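Local coordinates for protein nadb-ler3 (Gallus gallus, PDB 3WXB) that reduces carbonyl compounds with NAD(P)H as a carbonyl reductase of the short-chain dehydrogenase/reductase family, at residues A[135-140]-A[202-207]. Numbering follows the deposited sequence.
With NDP (NADPH dihydro-nicotinamide-adenine-dinucleotide phosphate), chain C.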
loop_
_atom_site.group_PDB
_atom_site.type_symbol
_atom_site.label_atom_id
_atom_site.label_comp_id
_atom_site.label_asym_id
_atom_site.label_seq_id
_atom_site.Cartn_x
_atom_site.Cartn_y
_atom_site.Cartn_z
ATOM N N GLU A 135 6.299 -6.785 -8.634
ATOM C CA GLU A 135 5.712 -6.458 -9.922
ATOM C C GLU A 135 4.284 -5.863 -9.832
ATOM O O GLU A 135 3.917 -4.976 -10.618
ATOM C CB GLU A 135 5.710 -7.670 -10.849
ATOM C CG GLU A 135 7.189 -7.946 -11.347
ATOM C CD GLU A 135 7.312 -9.165 -12.226
ATOM O OE1 GLU A 135 6.344 -9.920 -12.360
ATOM O OE2 GLU A 135 8.417 -9.344 -12.791
ATOM N N VAL A 136 3.496 -6.426 -8.943
ATOM C CA VAL A 136 2.083 -6.026 -8.773
ATOM C C VAL A 136 2.082 -4.625 -8.171
ATOM O O VAL A 136 1.313 -3.756 -8.586
ATOM C CB VAL A 136 1.283 -7.045 -7.873
ATOM C CG1 VAL A 136 -0.203 -6.557 -7.624
ATOM C CG2 VAL A 136 1.193 -8.457 -8.563
ATOM N N TYR A 137 3.013 -4.371 -7.263
ATOM C CA TYR A 137 3.224 -3.009 -6.733
ATOM C C TYR A 137 3.645 -1.972 -7.775
ATOM O O TYR A 137 3.126 -0.816 -7.821
ATOM C CB TYR A 137 4.273 -3.010 -5.658
ATOM C CG TYR A 137 4.325 -1.751 -4.810
ATOM C CD1 TYR A 137 5.440 -0.887 -4.854
ATOM C CD2 TYR A 137 3.238 -1.419 -3.954
ATOM C CE1 TYR A 137 5.505 0.273 -4.063
ATOM C CE2 TYR A 137 3.281 -0.296 -3.153
ATOM C CZ TYR A 137 4.393 0.552 -3.214
ATOM O OH TYR A 137 4.413 1.642 -2.416
ATOM N N THR A 138 4.625 -2.341 -8.596
ATOM C CA THR A 138 4.985 -1.366 -9.589
ATOM C C THR A 138 3.865 -1.034 -10.585
ATOM O O THR A 138 3.700 0.111 -10.947
ATOM C CB THR A 138 6.435 -1.483 -10.221
ATOM O OG1 THR A 138 6.375 -1.581 -11.641
ATOM C CG2 THR A 138 7.282 -2.426 -9.556
ATOM N N THR A 139 3.102 -2.019 -11.009
ATOM C CA THR A 139 1.965 -1.789 -11.919
ATOM C C THR A 139 0.757 -1.037 -11.235
ATOM O O THR A 139 0.146 -0.120 -11.823
ATOM C CB THR A 139 1.387 -3.129 -12.398
ATOM O OG1 THR A 139 2.428 -3.883 -13.053
ATOM C CG2 THR A 139 0.229 -2.933 -13.372
ATOM N N ASN A 140 0.419 -1.472 -10.027
ATOM C CA ASN A 140 -0.794 -0.966 -9.346
ATOM C C ASN A 140 -0.600 0.293 -8.566
ATOM O O ASN A 140 -1.565 1.025 -8.268
ATOM C CB ASN A 140 -1.389 -2.072 -8.449
ATOM C CG ASN A 140 -2.002 -3.198 -9.255
ATOM O OD1 ASN A 140 -1.963 -3.190 -10.510
ATOM N ND2 ASN A 140 -2.596 -4.173 -8.568
ATOM N N LYS A 202 -3.231 -2.251 -3.453
ATOM C CA LYS A 202 -4.452 -1.373 -3.446
ATOM C C LYS A 202 -4.569 -0.520 -2.199
ATOM O O LYS A 202 -5.002 0.625 -2.283
ATOM C CB LYS A 202 -5.702 -2.187 -3.723
ATOM C CG LYS A 202 -5.697 -2.843 -5.135
ATOM C CD LYS A 202 -5.699 -1.744 -6.249
ATOM C CE LYS A 202 -6.157 -2.343 -7.670
ATOM N NZ LYS A 202 -6.143 -1.269 -8.790
ATOM N N ALA A 203 -4.170 -1.054 -1.038
ATOM C CA ALA A 203 -4.071 -0.214 0.155
ATOM C C ALA A 203 -3.039 0.906 -0.043
ATOM O O ALA A 203 -3.288 2.051 0.330
ATOM C CB ALA A 203 -3.741 -1.086 1.466
ATOM N N ALA A 204 -1.903 0.600 -0.690
ATOM C CA ALA A 204 -0.909 1.611 -0.967
ATOM C C ALA A 204 -1.404 2.676 -1.973
ATOM O O ALA A 204 -0.981 3.834 -1.873
ATOM C CB ALA A 204 0.432 0.943 -1.514
ATOM N N LEU A 205 -2.230 2.254 -2.928
ATOM C CA LEU A 205 -2.836 3.151 -3.900
ATOM C C LEU A 205 -3.837 4.077 -3.142
ATOM O O LEU A 205 -3.981 5.239 -3.501
ATOM C CB LEU A 205 -3.663 2.330 -4.919
ATOM C CG LEU A 205 -4.351 3.116 -6.069
ATOM C CD1 LEU A 205 -3.354 3.912 -6.972
ATOM C CD2 LEU A 205 -5.199 2.197 -6.965
ATOM N N ASN A 206 -4.556 3.530 -2.157
ATOM C CA ASN A 206 -5.463 4.393 -1.364
ATOM C C ASN A 206 -4.658 5.454 -0.646
ATOM O O ASN A 206 -5.024 6.629 -0.633
ATOM C CB ASN A 206 -6.281 3.544 -0.435
ATOM C CG ASN A 206 -7.296 2.701 -1.194
ATOM O OD1 ASN A 206 -7.531 2.934 -2.397
ATOM N ND2 ASN A 206 -7.968 1.799 -0.500
ATOM N N MET A 207 -3.523 5.029 -0.074
ATOM C CA MET A 207 -2.558 5.924 0.494
ATOM C C MET A 207 -2.077 6.946 -0.484
ATOM O O MET A 207 -2.028 8.162 -0.148
ATOM C CB MET A 207 -1.372 5.172 1.190
ATOM C CG MET A 207 -0.272 6.139 1.716
ATOM S SD MET A 207 -0.891 7.454 2.913
ATOM C CE MET A 207 -0.945 6.504 4.427
HETATM P PA NDP C . -8.571 -6.560 -16.737
HETATM O O1A NDP C . -7.602 -7.606 -16.294
HETATM O O2A NDP C . -9.727 -7.002 -17.406
HETATM O O5B NDP C . -7.919 -5.533 -17.606
HETATM C C5B NDP C . -6.582 -5.079 -17.251
HETATM C C4B NDP C . -6.261 -3.915 -18.123
HETATM O O4B NDP C . -5.006 -3.192 -17.626
HETATM C C3B NDP C . -5.918 -4.323 -19.576
HETATM O O3B NDP C . -6.216 -3.120 -20.400
HETATM C C2B NDP C . -4.391 -4.497 -19.501
HETATM O O2B NDP C . -3.726 -4.417 -20.780
HETATM C C1B NDP C . -3.991 -3.271 -18.634
HETATM N N9A NDP C . -2.585 -3.508 -18.002
HETATM C C8A NDP C . -2.165 -4.440 -17.112
HETATM N N7A NDP C . -0.848 -4.255 -16.896
HETATM C C5A NDP C . -0.418 -3.324 -17.732
HETATM C C6A NDP C . 0.794 -2.778 -17.930
HETATM N N6A NDP C . 1.842 -3.247 -17.229
HETATM N N1A NDP C . 0.947 -1.771 -18.806
HETATM C C2A NDP C . -0.138 -1.262 -19.475
HETATM N N3A NDP C . -1.379 -1.853 -19.277
HETATM C C4A NDP C . -1.495 -2.831 -18.385
HETATM O O3 NDP C . -8.895 -5.764 -15.337
HETATM P PN NDP C . -10.268 -4.962 -15.047
HETATM O O1N NDP C . -11.157 -5.863 -14.325
HETATM O O2N NDP C . -10.719 -4.227 -16.243
HETATM O O5D NDP C . -9.633 -3.941 -13.944
HETATM C C5D NDP C . -9.305 -2.560 -14.193
HETATM C C4D NDP C . -9.029 -1.890 -12.838
HETATM O O4D NDP C . -10.142 -2.096 -11.982
HETATM C C3D NDP C . -7.838 -2.623 -12.156
HETATM O O3D NDP C . -7.062 -1.592 -11.557
HETATM C C2D NDP C . -8.446 -3.491 -11.131
HETATM O O2D NDP C . -7.565 -3.722 -10.034
HETATM C C1D NDP C . -9.658 -2.688 -10.722
HETATM N N1N NDP C . -10.692 -3.550 -10.094
HETATM C C2N NDP C . -11.350 -4.579 -10.785
HETATM C C3N NDP C . -12.319 -5.355 -10.141
HETATM C C7N NDP C . -13.047 -6.359 -10.806
HETATM O O7N NDP C . -13.864 -7.030 -10.172
HETATM N N7N NDP C . -12.898 -6.454 -12.164
HETATM C C4N NDP C . -12.599 -5.142 -8.776
HETATM C C5N NDP C . -11.954 -4.135 -8.046
HETATM C C6N NDP C . -10.978 -3.346 -8.677
HETATM P P2B NDP C . -3.421 -5.793 -21.644
HETATM O O1X NDP C . -2.283 -5.251 -22.401
HETATM O O2X NDP C . -4.714 -6.023 -22.306
HETATM O O3X NDP C . -3.035 -6.799 -20.618
HETATM O O HOH W 1 -3.933 0.054 -9.460
#
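Asn140 lays its amide obliquely across the aliphatic chain of Lys202, with Asn140 ND2 4.1 Å from Lys202 CE. The pair joins helix 130-160 to helix 196-216 of the Rossmann fold. Lys202 is the lysine of the Tyr-X-X-X-Lys motif of short-chain dehydrogenases, whose tyrosine here is Tyr198; Asn140 is at the position of the asparagine in the family's active site, consistent with its water link to Lys202. The two helices run in roughly the same direction, their segment axes 9.9 Å apart and inclined by 33°. No direct hydrogen bond spans the gap; a water does so instead. It donates to the main-chain O of Asn140 at 2.8 Å and accepts from NZ of Lys202 at 2.7 Å, as in the asparagine-water-lysine part of the proton relay proposed for this family. Pro144, four residues on, has no backbone N-H to offer this carbonyl, which turns to the water instead. After a bend at chi2 (-64°) the lysine chain runs almost straight to NZ, which gives a hydrogen bond to O3D of the nicotinamide ribose of NADPH at 2.9 Å. With Ile177 O as a further acceptor, the buried NZ bonds to protein, water and cofactor together. The amide of Asn140 is secured by ND2 bonds to Ile119 O and Ser201 OG, beside the cofactor-binding Gly118. Leu205 packs its CD1 against the carbonyl, 3.6 Å from Asn140 O. Farther from the cofactor, the contact belongs to the dimer interface, where the Tyr137 ring stacks on Tyr137 of the second subunit. The same ring reaches Ala204 with its edge: CG lies anti to the backbone N (chi1 -165°), and the methyl sits near the ring plane, Tyr137 CE2 to Ala204 CB 3.5 Å.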